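PDB 5Y63: alkyl hydroperoxide reductase, C subunit from Enterococcus faecalis, which probably reduces hydrogen peroxide and organic hydroperoxides to water and alcohols as a thiol-specific, two-cysteine peroxiredoxin that forms decameric rings. Local coordinates for residues N76-S81 with K104-A109; F48-D53 with S81-S86. All blocks are in the same frame, centred on the assembly; numbering follows the deposited sequence.

Contact 1: N76-S81 with K104-A109; sequences NCEVYS and KYPMLA
Ser81 and Met107 form a parallel beta bridge with their CA atoms 4.8 Å apart, at the point where strands 77-81 and 107-109 converge at 41°. Leu108 N bonds to Ser81 O at 2.7 Å, while Ser81 N makes only a weak bond to Pro106 O. Val79 lies against Tyr105: its CG1, anti to the backbone N (chi1 178°), sits over one face of the tyrosine ring, 4.0 Å from the centroid and displaced toward the rim. The hydroxyl of that ring bonds to Leu62 O. Tyr80 projects from the other side of the strand, its CD1 3.8 Å from Pro106 CG and its CB 3.7 Å from Leu108 CD1. Glu78 turns its carboxylate back so that OE1 accepts from Val79 N at 3.1 Å and also bonds to Tyr69 OH; Pro106 CD packs against the same oxygen. Ser81 OG rests against Met107 CA and CB, and a water joins it to Leu108 O. Helix 58-67 packs on the Val79 and Tyr105 side, and strand 44-49 pairs with the far edge of strand 77-83. This is a parallel beta-alpha-beta connection in the thioredoxin-like AhpC/TSA domain, pairing strand 107-109 with core strand 77-83.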
loop_
_atom_site.group_PDB
_atom_site.type_symbol
_atom_site.label_atom_id
_atom_site.label_comp_id
_atom_site.label_asym_id
_atom_site.label_seq_id
_atom_site.Cartn_x
_atom_site.Cartn_y
_atom_site.Cartn_z
ATOM N N ASN A 76 13.110 51.321 3.600
ATOM C CA ASN A 76 13.505 50.247 4.512
ATOM C C ASN A 76 13.465 48.869 3.841
ATOM O O ASN A 76 13.050 47.880 4.450
ATOM C CB ASN A 76 12.627 50.273 5.774
ATOM C CG ASN A 76 13.264 49.550 6.951
ATOM O OD1 ASN A 76 14.455 49.715 7.230
ATOM N ND2 ASN A 76 12.469 48.750 7.656
ATOM N N CYS A 77 13.911 48.813 2.587
ATOM C CA CYS A 77 13.854 47.582 1.801
ATOM C C CYS A 77 15.203 47.217 1.190
ATOM O O CYS A 77 15.844 48.044 0.544
ATOM C CB CYS A 77 12.815 47.705 0.687
ATOM S SG CYS A 77 12.573 46.166 -0.228
ATOM N N GLU A 78 15.615 45.966 1.396
ATOM C CA GLU A 78 16.834 45.425 0.808
ATOM C C GLU A 78 16.497 44.686 -0.491
ATOM O O GLU A 78 15.370 44.221 -0.675
ATOM C CB GLU A 78 17.512 44.479 1.807
ATOM C CG GLU A 78 18.881 43.957 1.389
ATOM C CD GLU A 78 19.892 45.060 1.141
ATOM O OE1 GLU A 78 20.218 45.309 -0.038
ATOM O OE2 GLU A 78 20.355 45.682 2.123
ATOM N N VAL A 79 17.476 44.595 -1.387
ATOM C CA VAL A 79 17.320 43.916 -2.674
ATOM C C VAL A 79 18.276 42.727 -2.745
ATOM O O VAL A 79 19.468 42.868 -2.483
ATOM C CB VAL A 79 17.610 44.881 -3.848
ATOM C CG1 VAL A 79 17.491 44.170 -5.190
ATOM C CG2 VAL A 79 16.672 46.079 -3.799
ATOM N N TYR A 80 17.749 41.560 -3.105
ATOM C CA TYR A 80 18.558 40.353 -3.263
ATOM C C TYR A 80 18.379 39.771 -4.667
ATOM O O TYR A 80 17.382 39.104 -4.940
ATOM C CB TYR A 80 18.163 39.309 -2.215
ATOM C CG TYR A 80 18.241 39.801 -0.788
ATOM C CD1 TYR A 80 19.427 39.714 -0.063
ATOM C CD2 TYR A 80 17.124 40.347 -0.159
ATOM C CE1 TYR A 80 19.502 40.161 1.246
ATOM C CE2 TYR A 80 17.188 40.795 1.150
ATOM C CZ TYR A 80 18.378 40.699 1.849
ATOM O OH TYR A 80 18.444 41.145 3.151
ATOM N N SER A 81 19.333 40.028 -5.559
ATOM C CA SER A 81 19.294 39.435 -6.893
ATOM C C SER A 81 19.735 37.979 -6.808
ATOM O O SER A 81 20.733 37.663 -6.157
ATOM C CB SER A 81 20.171 40.206 -7.880
ATOM O OG SER A 81 21.547 39.911 -7.714
ATOM N N LYS A 104 25.240 47.946 -5.969
ATOM C CA LYS A 104 25.598 48.021 -4.556
ATOM C C LYS A 104 24.870 46.978 -3.713
ATOM O O LYS A 104 25.300 46.680 -2.601
ATOM C CB LYS A 104 25.302 49.423 -4.007
ATOM C CG LYS A 104 26.203 50.520 -4.560
ATOM C CD LYS A 104 27.629 50.384 -4.046
ATOM C CE LYS A 104 28.488 51.579 -4.424
ATOM N NZ LYS A 104 29.784 51.585 -3.689
ATOM N N TYR A 105 23.771 46.430 -4.231
ATOM C CA TYR A 105 22.980 45.441 -3.486
ATOM C C TYR A 105 23.625 44.049 -3.528
ATOM O O TYR A 105 24.457 43.780 -4.397
ATOM C CB TYR A 105 21.510 45.401 -3.961
ATOM C CG TYR A 105 21.270 45.266 -5.453
ATOM C CD1 TYR A 105 21.340 44.027 -6.085
ATOM C CD2 TYR A 105 20.926 46.375 -6.225
ATOM C CE1 TYR A 105 21.101 43.900 -7.445
ATOM C CE2 TYR A 105 20.687 46.258 -7.586
ATOM C CZ TYR A 105 20.775 45.019 -8.191
ATOM O OH TYR A 105 20.540 44.901 -9.542
ATOM N N PRO A 106 23.265 43.172 -2.567
ATOM C CA PRO A 106 23.843 41.826 -2.520
ATOM C C PRO A 106 23.312 40.894 -3.611
ATOM O O PRO A 106 22.100 40.755 -3.774
ATOM C CB PRO A 106 23.439 41.312 -1.131
ATOM C CG PRO A 106 22.240 42.102 -0.760
ATOM C CD PRO A 106 22.442 43.453 -1.376
ATOM N N MET A 107 24.228 40.264 -4.344
ATOM C CA MET A 107 23.881 39.299 -5.381
ATOM C C MET A 107 24.001 37.875 -4.838
ATOM O O MET A 107 25.110 37.356 -4.670
ATOM C CB MET A 107 24.808 39.473 -6.582
ATOM C CG MET A 107 24.857 40.886 -7.131
ATOM S SD MET A 107 25.925 40.994 -8.578
ATOM C CE MET A 107 24.884 40.231 -9.821
ATOM N N LEU A 108 22.859 37.248 -4.565
ATOM C CA LEU A 108 22.838 35.897 -4.005
ATOM C C LEU A 108 23.171 34.856 -5.067
ATOM O O LEU A 108 22.749 34.971 -6.217
ATOM C CB LEU A 108 21.471 35.576 -3.397
ATOM C CG LEU A 108 20.926 36.509 -2.311
ATOM C CD1 LEU A 108 19.638 35.934 -1.739
ATOM C CD2 LEU A 108 21.939 36.747 -1.201
ATOM N N ALA A 109 23.939 33.846 -4.668
ATOM C CA ALA A 109 24.255 32.716 -5.530
ATOM C C ALA A 109 23.366 31.548 -5.135
ATOM O O ALA A 109 23.107 31.331 -3.948
ATOM C CB ALA A 109 25.718 32.335 -5.383
HETATM O O HOH W 1 22.788 37.393 -8.352
#

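Contact 2: F48-D53 with S81-S86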
loop_
_atom_site.group_PDB
_atom_site.type_symbol
_atom_site.label_atom_id
_atom_site.label_comp_id
_atom_site.label_asym_id
_atom_site.label_seq_id
_atom_site.Cartn_x
_atom_site.Cartn_y
_atom_site.Cartn_z
ATOM N N PHE A 48 15.093 39.169 -6.561
ATOM C CA PHE A 48 15.079 39.489 -7.983
ATOM C C PHE A 48 15.769 38.379 -8.772
ATOM O O PHE A 48 16.974 38.429 -9.030
ATOM C CB PHE A 48 15.758 40.840 -8.221
ATOM C CG PHE A 48 15.488 41.424 -9.578
ATOM C CD1 PHE A 48 14.343 42.174 -9.803
ATOM C CD2 PHE A 48 16.379 41.231 -10.626
ATOM C CE1 PHE A 48 14.087 42.717 -11.049
ATOM C CE2 PHE A 48 16.129 41.773 -11.873
ATOM C CZ PHE A 48 14.982 42.518 -12.084
ATOM N N PHE A 49 14.988 37.366 -9.141
ATOM C CA PHE A 49 15.501 36.233 -9.904
ATOM C C PHE A 49 15.773 36.629 -11.349
ATOM O O PHE A 49 15.011 37.396 -11.937
ATOM C CB PHE A 49 14.505 35.077 -9.877
ATOM C CG PHE A 49 14.457 34.350 -8.573
ATOM C CD1 PHE A 49 13.591 34.751 -7.570
ATOM C CD2 PHE A 49 15.270 33.252 -8.354
ATOM C CE1 PHE A 49 13.541 34.072 -6.368
ATOM C CE2 PHE A 49 15.227 32.568 -7.155
ATOM C CZ PHE A 49 14.361 32.979 -6.160
ATOM N N TYR A 50 16.855 36.099 -11.917
ATOM C CA TYR A 50 17.179 36.313 -13.329
ATOM C C TYR A 50 17.932 35.098 -13.893
ATOM O O TYR A 50 18.612 34.396 -13.145
ATOM C CB TYR A 50 17.993 37.603 -13.507
ATOM C CG TYR A 50 19.370 37.544 -12.891
ATOM C CD1 TYR A 50 19.552 37.747 -11.531
ATOM C CD2 TYR A 50 20.489 37.274 -13.670
ATOM C CE1 TYR A 50 20.808 37.681 -10.960
ATOM C CE2 TYR A 50 21.750 37.204 -13.111
ATOM C CZ TYR A 50 21.907 37.412 -11.755
ATOM O OH TYR A 50 23.157 37.344 -11.191
ATOM N N PRO A 51 17.815 34.850 -15.212
ATOM C CA PRO A 51 18.299 33.592 -15.798
ATOM C C PRO A 51 19.802 33.327 -15.720
ATOM O O PRO A 51 20.204 32.287 -15.200
ATOM C CB PRO A 51 17.852 33.685 -17.266
ATOM C CG PRO A 51 16.755 34.689 -17.275
ATOM C CD PRO A 51 17.128 35.680 -16.219
ATOM N N ALA A 52 20.625 34.237 -16.237
ATOM C CA ALA A 52 22.052 33.945 -16.398
ATOM C C ALA A 52 22.959 35.170 -16.347
ATOM O O ALA A 52 22.605 36.244 -16.832
ATOM C CB ALA A 52 22.276 33.194 -17.704
ATOM N N ASP A 53 24.141 34.987 -15.759
ATOM C CA ASP A 53 25.201 35.986 -15.823
ATOM C C ASP A 53 25.809 36.000 -17.222
ATOM O O ASP A 53 25.591 35.087 -18.018
ATOM C CB ASP A 53 26.290 35.697 -14.786
ATOM C CG ASP A 53 25.822 35.927 -13.365
ATOM O OD1 ASP A 53 24.605 35.852 -13.113
ATOM O OD2 ASP A 53 26.673 36.188 -12.493
ATOM N N SER A 81 19.333 40.028 -5.559
ATOM C CA SER A 81 19.294 39.435 -6.893
ATOM C C SER A 81 19.735 37.979 -6.808
ATOM O O SER A 81 20.733 37.663 -6.157
ATOM C CB SER A 81 20.171 40.206 -7.880
ATOM O OG SER A 81 21.547 39.911 -7.714
ATOM N N VAL A 82 18.985 37.099 -7.463
ATOM C CA VAL A 82 19.222 35.666 -7.374
ATOM C C VAL A 82 19.405 35.061 -8.763
ATOM O O VAL A 82 18.661 35.363 -9.696
ATOM C CB VAL A 82 18.062 34.942 -6.658
ATOM C CG1 VAL A 82 18.496 33.553 -6.210
ATOM C CG2 VAL A 82 17.577 35.749 -5.462
ATOM N N SER A 83 20.409 34.202 -8.880
ATOM C CA SER A 83 20.668 33.453 -10.101
ATOM C C SER A 83 21.222 32.085 -9.715
ATOM O O SER A 83 21.697 31.895 -8.595
ATOM C CB SER A 83 21.649 34.224 -10.991
ATOM O OG SER A 83 22.412 33.370 -11.826
ATOM N N GLU A 84 21.159 31.137 -10.643
ATOM C CA GLU A 84 21.704 29.803 -10.410
ATOM C C GLU A 84 23.223 29.766 -10.606
ATOM O O GLU A 84 23.832 28.698 -10.562
ATOM C CB GLU A 84 21.019 28.778 -11.318
ATOM C CG GLU A 84 19.511 28.696 -11.133
ATOM C CD GLU A 84 19.108 28.254 -9.740
ATOM O OE1 GLU A 84 19.174 27.042 -9.458
ATOM O OE2 GLU A 84 18.717 29.120 -8.928
ATOM N N ASP A 85 23.827 30.933 -10.828
ATOM C CA ASP A 85 25.277 31.061 -10.923
ATOM C C ASP A 85 25.906 31.120 -9.537
ATOM O O ASP A 85 25.252 31.489 -8.560
ATOM C CB ASP A 85 25.643 32.317 -11.719
ATOM C CG ASP A 85 25.215 32.226 -13.170
ATOM O OD1 ASP A 85 25.812 31.414 -13.908
ATOM O OD2 ASP A 85 24.286 32.960 -13.572
ATOM N N SER A 86 27.184 30.757 -9.460
ATOM C CA SER A 86 27.916 30.795 -8.200
ATOM C C SER A 86 28.342 32.217 -7.871
ATOM O O SER A 86 28.343 33.096 -8.735
ATOM C CB SER A 86 29.148 29.888 -8.251
ATOM O OG SER A 86 30.166 30.447 -9.060
HETATM O O HOH W 1 22.788 37.393 -8.352
HETATM O O HOH W 2 19.057 31.532 -12.798
#
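Phe48 and Phe49 pair in parallel with Ser81 and Val82, and two backbone bonds join the strands: Val82 N to Phe48 O at 2.9 Å and Tyr50 N to Val82 O at 3.0 Å. Two aromatic contacts follow. Val82 CB lies over one face of the Phe49 ring, 3.9 Å from its centroid, and the two side chains run side by side in the same direction. On Tyr50, whose first torsion sets CG between the backbone N and the carbonyl carbon (chi1 67°), one ring face is met by Ser83 CB at 3.6 Å from the centroid.

The polar contacts involve Tyr50, Asp53, Ser83 and Asp85. Tyr50 OH donates to Asp53 OD1 at 2.8 Å, on the syn side of the carboxylate, and accepts from a water that also bonds to Ser81 OG. Asp53 N reaches Asp85 OD2 from above the carboxylate plane, and Asp53 OD1 lies 2.9 Å from Asp85 OD2, two like-charged oxygens that are close but not hydrogen-bonded to each other. Ser83 OG accepts from Asp85 N in an ST turn, and a second water bridges Pro51 O and Glu84 N.

Around this pair, strand 128-136 flanks strand 44-49, helix 58-67 packs against Phe48 and Pro51, and helix 87-96 supplies His90 to Asp53 OD2, while Val89 of the second subunit packs on Asp85.

Strand 77-83 carries both contacts: contact 1 joins it to strand 107-109 and contact 2 to strand 44-49, so three parallel strands lie side by side in the sheet, with the contact centres about 12 Å apart. Ser81 belongs to both. Tyr80 O, from contact 1, is 2.8 Å from Phe48 N of contact 2, a probable hydrogen bond, and Met107 CE packs 3.6 Å from Tyr50 OH. His90 also ties them together, since it bonds to Leu108 O as well as to contact 2. Cys58, the predicted peroxidatic cysteine, has its side chain about 4 Å from that of Pro51 and about 8 Å from that of Met107, which places contact 2 nearer the active site.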